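Local coordinates for protein hypothetical bacterial 6-phosphogluconolactonase (Bacteroides fragilis, PDB 3SCY) that probably hydrolyses 6-phosphogluconolactone to 6-phosphogluconate, as a lactonase built on a seven-bladed beta-propeller, at residues T10-T15 against N35-E40; V77-F82 against L91-K96; P155-V160 against A171-T176; G283-K288 against L296-Y301. All coordinates share one frame; numbering follows the deposited sequence.

Contact 1 of 4, residues T10-T15 against N35-E40; sequences TDSELT and NEETGE
The Asx turn built by N35 at the end of strand 28-35 sits against S12 and E13, where strand 13-20 begins. E13 and N35 face each other as an antiparallel non-hydrogen-bonded pair, with E13 CA and N35 CA 4.4 Å apart. Just past that pair, E36 N gives its hydrogen to S12 O over 2.9 Å in a nearly straight bond (164° at the hydrogen). N35 CG stands anti to its backbone N (chi1 -168°), on the S12 side, and OD1 ends 3.6 Å from S12 CB. The same OD1 accepts two backbone hydrogens: E37 N at 2.9 Å, lying in the carbonyl plane, and T38 N at 3.2 Å, well above it. Two donors on one oxygen should fix the rotation of the amide and hold the turn in shape. This is the blade in which the first strands of the chain are completed by the C-terminal strand 354-360, the usual way a beta-propeller closes its ring. L14 reaches over to the turn and crosses E36 at about a right angle, its CD1 touching E36 CB at 3.7 Å; the same leucine also packs on T314 and P315. Three waters bridge polar groups at the margin of the contact. One joins N35 ND2 to E13 OE2, another joins D11 O to E36 OE2 at 2.7 Å from the carboxylate oxygen, and a third links E36 OE2 with E37 OE2. Farther out, E36 O accepts from N316 ND2 and E37 O from K318 NZ.

Contact 2 of 4, residues V77-F82 against L91-K96; sequences VSAFAF and LLNTQK
L91 lies against the ring of F80. L91 CB sits 4.0 Å from both F80 CD2 and F80 CE2. CG stands anti to the backbone N (chi1 -177°), and beyond it CD1 does most of the touching. That methyl hangs over one face of the phenylalanine, 4.1 Å from the F80 ring centre and shifted toward the rim, a CH-pi contact. It also comes to 3.9 Å from S78 CB, and to 3.5 Å from A79 O. The leucine backbone joins in, with L91 CA 3.6 Å from F80 CD2. F80 also packs on S66 of strand 63-68, and on L89 of L91's own strand.

L92, next along, lays its isobutyl group beside A81, with CG close to A81 N and CD2 against A81 CB. On the face that carries A79, the amide oxygen of N93 comes to 3.7 Å from A79 CB (N93 OD1), while N93 ND2 and Q95 NE2 both donate to L133 O in a nearby loop. Regular antiparallel pairing runs between V77 and Q95, which exchange two bonds, and A79 N gives a nearly linear bond to N93 O. Then the register slips by one: A79 O takes L92 N at 2.8 Å and, weakly, N93 N at 3.4 Å. With L92 and N93 both facing A79, this is a classic beta bulge, set in the hairpin that forms the last two strands, 76-83 and 88-96, of a propeller blade.

Contact 3 of 4, residues P155-V160 against A171-T176; sequences PHLHCV and ADDLGT
D173 turns its carboxylate back across the hairpin toward P155 and H156, because its CG stands anti to the backbone N (chi1 -177°). H156 N meets D173 OD1 at 2.9 Å, coming from above the carboxylate plane, and the weak bonds from G175 N and T176 N fall on the same oxygen. The other oxygen, OD2, lies 3.4 Å from P155 CB and accepts from H180 NE2. The two branches of L157 divide, CD2 resting 3.7 Å from D173 CG while CD1 reaches A171 CB, also at 3.7 Å. V160, the residue paired directly with A171, brings CG1 to the same methyl.

On the other face C159 CB sits 3.5 Å from D172 OD2. H158 and L174 lie side by side and point the same way, with H158 CD2 4.0 Å from L174 CD1, whereas L174 and H156 cross obliquely. G175 brings a bare CA to 4.2 Å from P155 CA, a close backbone approach with no side chain in between. Backbone bonds run from H158 N to D172 O and from L174 N to H156 O; the buried C159 N has no partner in the model.

H158 NE2 is hydrogen-bonded to an unidentified bound molecule, consistent with a pocket here, and Y117 takes the ND1 hydrogen of H156 on its backbone oxygen. Strand 157-162 is the first strand of its own blade, and H158 and C159 reach the first strands of the blades before and after it: C103 and Y104 of 102-107, R214 and H215 of 213-218.

Contact 4 of 4, residues G283-K288 against L296-Y301; sequences GVAIFK and LTKVGY
F287 points CG anti to its carbonyl carbon (chi1 -58°) and K298 points CG anti to its backbone N (chi1 -161°), which brings the ring and the lysine chain together. They meet beside a classic beta bulge in the outer hairpin of a propeller blade, strands 283-289 and 296-303, where V299 and G300 both face I286. The lysine CG lies over one face of the ring, toward the rim, and a bend at chi3 (-74°) turns CE back to 3.7 Å from F287 CZ. Its NZ goes on to donate to A252 O.

I286 O is gripped twice at the bulge, by V299 N at 2.8 Å and by G300 N at 3.3 Å. Beside it the I286 and V299 side chains meet at about a right angle, I286 CG2 to V299 CG2 3.6 Å, and V299 CG1 presses on K288 CB. At the other end Y301 spreads its ring over the start of the first strand. V284 O stands over one face, A285 CA lies 3.6 Å from Y301 CD1, and the bare G283 lies close to the CE2 side, while the hydroxyl is hydrogen-bonded to A281 O and N277 ND2. Next in the chain, Q302 helps bind a sodium ion. Near the turn, a water donates to K288 O at 3.0 Å and is hydrogen-bonded to T297 OG1 at 2.9 Å.

Following the chain from its N terminus, the four contacts come strictly in series; none nests in or crosses another. Contact 1 ties the start of strand 13-20 to the loop that follows strand 28-35, in the blade completed by the C-terminal strand 354-360. Contacts 2, 3 and 4 each close a beta hairpin of a different blade: strands 76-83 with 88-96, 157-162 with 168-173, and 283-289 with 296-303. Contacts 1 and 2 are the pair that touch, T15 CG2 lying 3.6 Å from F82 CZ, which joins two blades. Contacts 2 and 4, with centres about 37 Å apart, lie on opposite sides of the propeller's centre, as do contacts 1 and 3.

Contact 1 of 4, residues T10-T15 against N35-E40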
loop_
_atom_site.group_PDB
_atom_site.type_symbol
_atom_site.label_atom_id
_atom_site.label_comp_id
_atom_site.label_asym_id
_atom_site.label_seq_id
_atom_site.Cartn_x
_atom_site.Cartn_y
_atom_site.Cartn_z
ATOM N N THR A 10 22.545 -10.075 11.077
ATOM C CA THR A 10 21.816 -9.052 10.350
ATOM C C THR A 10 21.136 -9.594 9.070
ATOM O O THR A 10 20.166 -8.990 8.631
ATOM C CB THR A 10 22.748 -7.864 10.029
ATOM O OG1 THR A 10 23.751 -8.266 9.089
ATOM C CG2 THR A 10 23.405 -7.269 11.280
ATOM N N ASP A 11 21.607 -10.730 8.493
ATOM C CA ASP A 11 21.040 -11.300 7.258
ATOM C C ASP A 11 19.528 -11.470 7.326
ATOM O O ASP A 11 18.807 -11.070 6.406
ATOM C CB ASP A 11 21.675 -12.663 6.953
ATOM C CG ASP A 11 23.122 -12.596 6.522
ATOM O OD1 ASP A 11 23.555 -11.517 6.047
ATOM O OD2 ASP A 11 23.807 -13.630 6.608
ATOM N N SER A 12 19.073 -12.035 8.434
ATOM C CA SER A 12 17.654 -12.289 8.657
ATOM C C SER A 12 16.964 -11.095 9.328
ATOM O O SER A 12 15.742 -11.099 9.477
ATOM C CB SER A 12 17.490 -13.543 9.503
ATOM O OG SER A 12 18.211 -14.623 8.931
ATOM N N GLU A 13 17.740 -10.067 9.703
ATOM C CA GLU A 13 17.225 -8.875 10.360
ATOM C C GLU A 13 16.824 -7.844 9.358
ATOM O O GLU A 13 17.671 -7.286 8.674
ATOM C CB GLU A 13 18.250 -8.281 11.336
ATOM C CG GLU A 13 18.439 -9.130 12.585
ATOM C CD GLU A 13 19.374 -8.572 13.643
ATOM O OE1 GLU A 13 20.205 -7.692 13.317
ATOM O OE2 GLU A 13 19.282 -9.030 14.804
ATOM N N LEU A 14 15.534 -7.566 9.310
ATOM C CA LEU A 14 14.977 -6.534 8.453
ATOM C C LEU A 14 14.789 -5.241 9.236
ATOM O O LEU A 14 14.632 -5.281 10.457
ATOM C CB LEU A 14 13.592 -7.002 7.943
ATOM C CG LEU A 14 13.491 -8.318 7.147
ATOM C CD1 LEU A 14 12.048 -8.824 7.152
ATOM C CD2 LEU A 14 13.903 -8.099 5.697
ATOM N N THR A 15 14.749 -4.098 8.544
ATOM C CA THR A 15 14.378 -2.846 9.191
ATOM C C THR A 15 12.951 -2.571 8.779
ATOM O O THR A 15 12.655 -2.544 7.590
ATOM C CB THR A 15 15.328 -1.689 8.889
ATOM O OG1 THR A 15 16.604 -2.105 9.344
ATOM C CG2 THR A 15 14.948 -0.420 9.671
ATOM N N ASN A 35 13.276 -9.819 12.955
ATOM C CA ASN A 35 13.973 -11.005 12.474
ATOM C C ASN A 35 12.988 -11.914 11.730
ATOM O O ASN A 35 12.056 -12.433 12.348
ATOM C CB ASN A 35 14.639 -11.725 13.641
ATOM C CG ASN A 35 15.597 -12.779 13.201
ATOM O OD1 ASN A 35 15.280 -13.643 12.369
ATOM N ND2 ASN A 35 16.811 -12.704 13.709
ATOM N N GLU A 36 13.168 -12.075 10.396
ATOM C CA GLU A 36 12.240 -12.869 9.569
ATOM C C GLU A 36 12.489 -14.392 9.698
ATOM O O GLU A 36 11.844 -15.159 8.992
ATOM C CB GLU A 36 12.230 -12.431 8.089
ATOM C CG GLU A 36 13.538 -12.605 7.325
ATOM C CD GLU A 36 13.470 -12.565 5.807
ATOM O OE1 GLU A 36 12.365 -12.367 5.245
ATOM O OE2 GLU A 36 14.527 -12.791 5.174
ATOM N N GLU A 37 13.405 -14.820 10.574
ATOM C CA GLU A 37 13.607 -16.271 10.789
ATOM C C GLU A 37 13.064 -16.658 12.175
ATOM O O GLU A 37 12.709 -17.822 12.390
ATOM C CB GLU A 37 15.086 -16.725 10.615
ATOM C CG GLU A 37 15.672 -16.618 9.204
ATOM C CD GLU A 37 15.077 -17.356 8.012
ATOM O OE1 GLU A 37 14.477 -18.436 8.207
ATOM O OE2 GLU A 37 15.270 -16.879 6.868
ATOM N N THR A 38 12.969 -15.691 13.114
ATOM C CA THR A 38 12.485 -15.962 14.479
ATOM C C THR A 38 11.228 -15.194 14.913
ATOM O O THR A 38 10.579 -15.610 15.876
ATOM C CB THR A 38 13.561 -15.668 15.526
ATOM O OG1 THR A 38 13.811 -14.267 15.535
ATOM C CG2 THR A 38 14.854 -16.455 15.301
ATOM N N GLY A 39 10.925 -14.061 14.258
ATOM C CA GLY A 39 9.764 -13.261 14.629
ATOM C C GLY A 39 10.002 -12.273 15.749
ATOM O O GLY A 39 9.076 -11.569 16.159
ATOM N N GLU A 40 11.254 -12.196 16.238
ATOM C CA GLU A 40 11.651 -11.256 17.286
ATOM C C GLU A 40 11.804 -9.850 16.717
ATOM O O GLU A 40 12.230 -9.691 15.578
ATOM C CB GLU A 40 12.969 -11.695 17.951
ATOM C CG GLU A 40 12.928 -13.089 18.582
ATOM C CD GLU A 40 12.046 -13.319 19.798
ATOM O OE1 GLU A 40 11.552 -12.329 20.385
ATOM O OE2 GLU A 40 11.879 -14.497 20.191
HETATM O O HOH W 1 16.399 -11.082 4.177
HETATM O O HOH W 2 16.502 -14.364 6.155
HETATM O O HOH W 3 17.039 -10.804 15.891
#

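Contact 2 of 4, residues V77-F82 against L91-K96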
loop_
_atom_site.group_PDB
_atom_site.type_symbol
_atom_site.label_atom_id
_atom_site.label_comp_id
_atom_site.label_asym_id
_atom_site.label_seq_id
_atom_site.Cartn_x
_atom_site.Cartn_y
_atom_site.Cartn_z
ATOM N N VAL A 77 3.305 15.675 1.674
ATOM C CA VAL A 77 4.252 14.561 1.640
ATOM C C VAL A 77 5.516 15.024 2.318
ATOM O O VAL A 77 5.955 16.153 2.077
ATOM C CB VAL A 77 4.526 14.019 0.223
ATOM C CG1 VAL A 77 5.602 12.925 0.242
ATOM C CG2 VAL A 77 3.238 13.481 -0.377
ATOM N N SER A 78 6.099 14.166 3.164
ATOM C CA SER A 78 7.353 14.460 3.847
ATOM C C SER A 78 8.433 13.561 3.287
ATOM O O SER A 78 8.162 12.380 3.053
ATOM C CB SER A 78 7.203 14.211 5.346
ATOM O OG SER A 78 6.203 15.046 5.908
ATOM N N ALA A 79 9.635 14.100 3.099
ATOM C CA ALA A 79 10.794 13.366 2.617
ATOM C C ALA A 79 11.826 13.299 3.709
ATOM O O ALA A 79 12.136 14.330 4.321
ATOM C CB ALA A 79 11.377 14.065 1.396
ATOM N N PHE A 80 12.394 12.117 3.933
ATOM C CA PHE A 80 13.383 11.892 4.980
ATOM C C PHE A 80 14.615 11.190 4.474
ATOM O O PHE A 80 14.496 10.304 3.619
ATOM C CB PHE A 80 12.796 10.960 6.067
ATOM C CG PHE A 80 11.509 11.394 6.714
ATOM C CD1 PHE A 80 10.285 11.110 6.118
ATOM C CD2 PHE A 80 11.519 12.060 7.940
ATOM C CE1 PHE A 80 9.095 11.494 6.713
ATOM C CE2 PHE A 80 10.325 12.467 8.528
ATOM C CZ PHE A 80 9.126 12.194 7.902
ATOM N N ALA A 81 15.782 11.516 5.036
ATOM C CA ALA A 81 16.962 10.687 4.835
ATOM C C ALA A 81 16.833 9.520 5.817
ATOM O O ALA A 81 16.463 9.731 6.987
ATOM C CB ALA A 81 18.229 11.467 5.102
ATOM N N PHE A 82 17.090 8.309 5.353
ATOM C CA PHE A 82 16.942 7.124 6.195
ATOM C C PHE A 82 18.248 6.395 6.358
ATOM O O PHE A 82 19.008 6.218 5.408
ATOM C CB PHE A 82 15.869 6.180 5.593
ATOM C CG PHE A 82 15.545 4.982 6.460
ATOM C CD1 PHE A 82 15.077 5.150 7.760
ATOM C CD2 PHE A 82 15.632 3.696 5.953
ATOM C CE1 PHE A 82 14.761 4.048 8.555
ATOM C CE2 PHE A 82 15.303 2.594 6.742
ATOM C CZ PHE A 82 14.873 2.779 8.038
ATOM N N LEU A 91 14.178 14.362 8.663
ATOM C CA LEU A 91 13.360 15.131 7.740
ATOM C C LEU A 91 14.222 16.032 6.869
ATOM O O LEU A 91 15.128 16.720 7.352
ATOM C CB LEU A 91 12.315 15.961 8.508
ATOM C CG LEU A 91 11.314 16.771 7.675
ATOM C CD1 LEU A 91 10.329 15.867 6.914
ATOM C CD2 LEU A 91 10.583 17.779 8.542
ATOM N N LEU A 92 13.924 16.014 5.564
ATOM C CA LEU A 92 14.587 16.873 4.596
ATOM C C LEU A 92 13.682 18.037 4.281
ATOM O O LEU A 92 14.108 19.192 4.358
ATOM C CB LEU A 92 14.948 16.105 3.316
ATOM C CG LEU A 92 15.858 14.870 3.477
ATOM C CD1 LEU A 92 16.121 14.243 2.112
ATOM C CD2 LEU A 92 17.179 15.213 4.139
ATOM N N ASN A 93 12.422 17.732 3.900
ATOM C CA ASN A 93 11.432 18.762 3.617
ATOM C C ASN A 93 10.051 18.159 3.465
ATOM O O ASN A 93 9.887 16.940 3.537
ATOM C CB ASN A 93 11.805 19.615 2.386
ATOM C CG ASN A 93 11.614 18.963 1.036
ATOM O OD1 ASN A 93 11.594 17.734 0.908
ATOM N ND2 ASN A 93 11.400 19.789 0.019
ATOM N N THR A 94 9.057 19.040 3.274
ATOM C CA THR A 94 7.653 18.691 3.106
ATOM C C THR A 94 7.104 19.513 1.945
ATOM O O THR A 94 7.566 20.643 1.722
ATOM C CB THR A 94 6.891 18.972 4.431
ATOM O OG1 THR A 94 7.610 18.425 5.537
ATOM C CG2 THR A 94 5.464 18.442 4.433
ATOM N N GLN A 95 6.134 18.959 1.210
ATOM C CA GLN A 95 5.485 19.689 0.122
ATOM C C GLN A 95 4.000 19.386 0.160
ATOM O O GLN A 95 3.624 18.247 0.416
ATOM C CB GLN A 95 6.081 19.364 -1.264
ATOM C CG GLN A 95 7.565 19.691 -1.454
ATOM C CD GLN A 95 7.865 21.163 -1.645
ATOM O OE1 GLN A 95 6.992 22.039 -1.523
ATOM N NE2 GLN A 95 9.119 21.468 -1.946
ATOM N N LYS A 96 3.165 20.366 -0.154
ATOM C CA LYS A 96 1.707 20.214 -0.121
ATOM C C LYS A 96 1.201 19.434 -1.336
ATOM O O LYS A 96 1.704 19.603 -2.445
ATOM C CB LYS A 96 1.047 21.610 -0.048
ATOM C CG LYS A 96 1.470 22.423 1.177
ATOM C CD LYS A 96 1.008 21.825 2.530
ATOM C CE LYS A 96 1.158 22.795 3.688
ATOM N NZ LYS A 96 2.581 23.001 4.079
#

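Contact 3 of 4, residues P155-V160 against A171-T176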
loop_
_atom_site.group_PDB
_atom_site.type_symbol
_atom_site.label_atom_id
_atom_site.label_comp_id
_atom_site.label_asym_id
_atom_site.label_seq_id
_atom_site.Cartn_x
_atom_site.Cartn_y
_atom_site.Cartn_z
ATOM N N PRO A 155 -15.023 11.074 -6.676
ATOM C CA PRO A 155 -13.841 10.201 -6.769
ATOM C C PRO A 155 -13.084 10.165 -5.432
ATOM O O PRO A 155 -13.085 11.146 -4.674
ATOM C CB PRO A 155 -12.998 10.854 -7.876
ATOM C CG PRO A 155 -13.967 11.703 -8.636
ATOM C CD PRO A 155 -14.901 12.227 -7.594
ATOM N N HIS A 156 -12.512 9.014 -5.112
ATOM C CA HIS A 156 -11.701 8.815 -3.915
ATOM C C HIS A 156 -10.521 8.000 -4.354
ATOM O O HIS A 156 -10.666 6.816 -4.631
ATOM C CB HIS A 156 -12.512 8.123 -2.806
ATOM C CG HIS A 156 -13.620 8.952 -2.214
ATOM N ND1 HIS A 156 -13.359 10.123 -1.525
ATOM C CD2 HIS A 156 -14.957 8.716 -2.175
ATOM C CE1 HIS A 156 -14.543 10.585 -1.126
ATOM N NE2 HIS A 156 -15.532 9.777 -1.499
ATOM N N LEU A 157 -9.368 8.634 -4.489
ATOM C CA LEU A 157 -8.193 7.951 -5.008
ATOM C C LEU A 157 -7.458 7.261 -3.872
ATOM O O LEU A 157 -7.132 7.889 -2.872
ATOM C CB LEU A 157 -7.326 8.959 -5.782
ATOM C CG LEU A 157 -7.692 9.143 -7.274
ATOM C CD1 LEU A 157 -7.161 7.980 -8.092
ATOM C CD2 LEU A 157 -9.216 9.332 -7.502
ATOM N N HIS A 158 -7.245 5.940 -3.999
ATOM C CA HIS A 158 -6.742 5.150 -2.885
ATOM C C HIS A 158 -5.473 4.383 -3.135
ATOM O O HIS A 158 -4.924 3.817 -2.178
ATOM C CB HIS A 158 -7.821 4.139 -2.438
ATOM C CG HIS A 158 -7.927 4.014 -0.950
ATOM N ND1 HIS A 158 -6.809 3.838 -0.150
ATOM C CD2 HIS A 158 -9.029 4.034 -0.165
ATOM C CE1 HIS A 158 -7.264 3.818 1.096
ATOM N NE2 HIS A 158 -8.594 3.893 1.129
ATOM N N CYS A 159 -4.996 4.348 -4.388
ATOM C CA CYS A 159 -3.807 3.604 -4.722
ATOM C C CYS A 159 -3.241 4.129 -6.006
ATOM O O CYS A 159 -4.002 4.559 -6.874
ATOM C CB CYS A 159 -4.137 2.117 -4.839
ATOM S SG CYS A 159 -2.687 1.025 -4.907
ATOM N N VAL A 160 -1.916 4.170 -6.111
ATOM C CA VAL A 160 -1.205 4.517 -7.323
ATOM C C VAL A 160 -0.086 3.497 -7.487
ATOM O O VAL A 160 0.711 3.292 -6.562
ATOM C CB VAL A 160 -0.678 5.980 -7.378
ATOM C CG1 VAL A 160 -1.809 6.949 -7.701
ATOM C CG2 VAL A 160 0.036 6.381 -6.085
ATOM N N ALA A 171 -4.281 3.972 -11.212
ATOM C CA ALA A 171 -4.751 4.635 -10.010
ATOM C C ALA A 171 -6.145 4.154 -9.638
ATOM O O ALA A 171 -7.101 4.361 -10.405
ATOM C CB ALA A 171 -4.735 6.141 -10.231
ATOM N N ASP A 172 -6.270 3.523 -8.453
ATOM C CA ASP A 172 -7.560 2.971 -8.013
ATOM C C ASP A 172 -8.454 4.046 -7.475
ATOM O O ASP A 172 -8.043 4.801 -6.578
ATOM C CB ASP A 172 -7.345 1.914 -6.914
ATOM C CG ASP A 172 -6.616 0.665 -7.336
ATOM O OD1 ASP A 172 -6.465 0.448 -8.553
ATOM O OD2 ASP A 172 -6.223 -0.128 -6.434
ATOM N N ASP A 173 -9.690 4.082 -7.971
ATOM C CA ASP A 173 -10.654 5.082 -7.558
ATOM C C ASP A 173 -11.846 4.413 -6.909
ATOM O O ASP A 173 -12.770 3.920 -7.575
ATOM C CB ASP A 173 -11.052 5.928 -8.755
ATOM C CG ASP A 173 -12.015 7.076 -8.496
ATOM O OD1 ASP A 173 -12.587 7.146 -7.378
ATOM O OD2 ASP A 173 -12.196 7.900 -9.405
ATOM N N LEU A 174 -11.841 4.452 -5.575
ATOM C CA LEU A 174 -12.884 3.844 -4.760
ATOM C C LEU A 174 -14.239 4.481 -5.038
ATOM O O LEU A 174 -15.268 3.789 -5.015
ATOM C CB LEU A 174 -12.491 3.957 -3.263
ATOM C CG LEU A 174 -13.523 3.456 -2.199
ATOM C CD1 LEU A 174 -12.801 2.917 -0.968
ATOM C CD2 LEU A 174 -14.530 4.578 -1.790
ATOM N N GLY A 175 -14.238 5.786 -5.307
ATOM C CA GLY A 175 -15.477 6.509 -5.527
ATOM C C GLY A 175 -16.187 6.274 -6.839
ATOM O O GLY A 175 -17.406 6.449 -6.905
ATOM N N THR A 176 -15.445 5.922 -7.901
ATOM C CA THR A 176 -16.092 5.772 -9.211
ATOM C C THR A 176 -15.986 4.353 -9.778
ATOM O O THR A 176 -16.369 4.158 -10.933
ATOM C CB THR A 176 -15.528 6.790 -10.213
ATOM O OG1 THR A 176 -14.185 6.427 -10.533
ATOM C CG2 THR A 176 -15.588 8.218 -9.693
#

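Contact 4 of 4, residues G283-K288 against L296-Y301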
loop_
_atom_site.group_PDB
_atom_site.type_symbol
_atom_site.label_atom_id
_atom_site.label_comp_id
_atom_site.label_asym_id
_atom_site.label_seq_id
_atom_site.Cartn_x
_atom_site.Cartn_y
_atom_site.Cartn_z
ATOM N N GLY A 283 -9.900 -9.762 9.969
ATOM C CA GLY A 283 -8.932 -10.807 9.724
ATOM C C GLY A 283 -8.432 -10.828 8.317
ATOM O O GLY A 283 -8.569 -9.847 7.576
ATOM N N VAL A 284 -7.807 -11.965 7.968
ATOM C CA VAL A 284 -7.158 -12.116 6.677
ATOM C C VAL A 284 -7.683 -13.351 5.998
ATOM O O VAL A 284 -7.574 -14.440 6.560
ATOM C CB VAL A 284 -5.620 -12.180 6.875
ATOM C CG1 VAL A 284 -4.889 -12.432 5.558
ATOM C CG2 VAL A 284 -5.104 -10.892 7.518
ATOM N N ALA A 285 -8.224 -13.177 4.773
ATOM C CA ALA A 285 -8.677 -14.282 3.924
ATOM C C ALA A 285 -7.464 -14.809 3.169
ATOM O O ALA A 285 -6.603 -14.027 2.735
ATOM C CB ALA A 285 -9.747 -13.790 2.949
ATOM N N ILE A 286 -7.378 -16.135 3.035
ATOM C CA ILE A 286 -6.250 -16.807 2.407
ATOM C C ILE A 286 -6.720 -17.569 1.181
ATOM O O ILE A 286 -7.625 -18.409 1.279
ATOM C CB ILE A 286 -5.571 -17.767 3.413
ATOM C CG1 ILE A 286 -5.325 -17.060 4.789
ATOM C CG2 ILE A 286 -4.288 -18.388 2.781
ATOM C CD1 ILE A 286 -4.862 -18.007 5.936
ATOM N N PHE A 287 -6.075 -17.289 0.055
ATOM C CA PHE A 287 -6.391 -17.928 -1.226
ATOM C C PHE A 287 -5.198 -18.614 -1.816
ATOM O O PHE A 287 -4.073 -18.100 -1.753
ATOM C CB PHE A 287 -6.895 -16.911 -2.249
ATOM C CG PHE A 287 -8.123 -16.144 -1.837
ATOM C CD1 PHE A 287 -8.014 -14.982 -1.085
ATOM C CD2 PHE A 287 -9.391 -16.560 -2.237
ATOM C CE1 PHE A 287 -9.154 -14.259 -0.716
ATOM C CE2 PHE A 287 -10.525 -15.822 -1.888
ATOM C CZ PHE A 287 -10.398 -14.663 -1.150
ATOM N N LYS A 288 -5.447 -19.771 -2.421
ATOM C CA LYS A 288 -4.429 -20.508 -3.166
ATOM C C LYS A 288 -4.464 -20.009 -4.583
ATOM O O LYS A 288 -5.548 -19.878 -5.145
ATOM C CB LYS A 288 -4.709 -22.023 -3.126
ATOM C CG LYS A 288 -3.632 -22.849 -3.790
ATOM C CD LYS A 288 -3.905 -24.376 -3.675
ATOM C CE LYS A 288 -2.621 -25.134 -3.420
ATOM N NZ LYS A 288 -1.584 -24.874 -4.460
ATOM N N LEU A 296 -8.033 -17.855 -8.237
ATOM C CA LEU A 296 -7.975 -18.029 -6.789
ATOM C C LEU A 296 -9.032 -18.977 -6.253
ATOM O O LEU A 296 -10.180 -18.955 -6.704
ATOM C CB LEU A 296 -8.184 -16.672 -6.089
ATOM C CG LEU A 296 -7.256 -15.521 -6.517
ATOM C CD1 LEU A 296 -7.690 -14.234 -5.916
ATOM C CD2 LEU A 296 -5.796 -15.802 -6.135
ATOM N N THR A 297 -8.654 -19.732 -5.223
ATOM C CA THR A 297 -9.583 -20.586 -4.484
ATOM C C THR A 297 -9.287 -20.340 -2.982
ATOM O O THR A 297 -8.126 -20.464 -2.557
ATOM C CB THR A 297 -9.528 -22.051 -4.955
ATOM O OG1 THR A 297 -8.212 -22.588 -4.834
ATOM C CG2 THR A 297 -9.999 -22.234 -6.394
ATOM N N LYS A 298 -10.325 -19.963 -2.189
ATOM C CA LYS A 298 -10.119 -19.699 -0.759
ATOM C C LYS A 298 -9.737 -20.980 -0.046
ATOM O O LYS A 298 -10.298 -22.046 -0.327
ATOM C CB LYS A 298 -11.348 -19.059 -0.108
ATOM C CG LYS A 298 -10.999 -18.370 1.221
ATOM C CD LYS A 298 -12.144 -17.679 1.905
ATOM C CE LYS A 298 -12.561 -16.400 1.250
ATOM N NZ LYS A 298 -13.745 -15.811 1.940
ATOM N N VAL A 299 -8.733 -20.898 0.815
ATOM C CA VAL A 299 -8.267 -22.055 1.578
ATOM C C VAL A 299 -8.373 -21.829 3.100
ATOM O O VAL A 299 -8.311 -22.806 3.849
ATOM C CB VAL A 299 -6.832 -22.513 1.191
ATOM C CG1 VAL A 299 -6.756 -22.966 -0.268
ATOM C CG2 VAL A 299 -5.796 -21.434 1.471
ATOM N N GLY A 300 -8.530 -20.587 3.566
ATOM C CA GLY A 300 -8.624 -20.386 5.006
ATOM C C GLY A 300 -8.909 -18.955 5.384
ATOM O O GLY A 300 -9.101 -18.091 4.515
ATOM N N TYR A 301 -8.960 -18.718 6.698
ATOM C CA TYR A 301 -9.253 -17.393 7.224
ATOM C C TYR A 301 -8.623 -17.269 8.594
ATOM O O TYR A 301 -8.756 -18.184 9.429
ATOM C CB TYR A 301 -10.789 -17.175 7.324
ATOM C CG TYR A 301 -11.113 -15.705 7.473
ATOM C CD1 TYR A 301 -11.230 -14.886 6.358
ATOM C CD2 TYR A 301 -11.298 -15.132 8.734
ATOM C CE1 TYR A 301 -11.467 -13.517 6.483
ATOM C CE2 TYR A 301 -11.567 -13.769 8.867
ATOM C CZ TYR A 301 -11.688 -12.977 7.736
ATOM O OH TYR A 301 -11.952 -11.634 7.826
HETATM O O HOH W 4 -6.710 -21.755 -7.130
#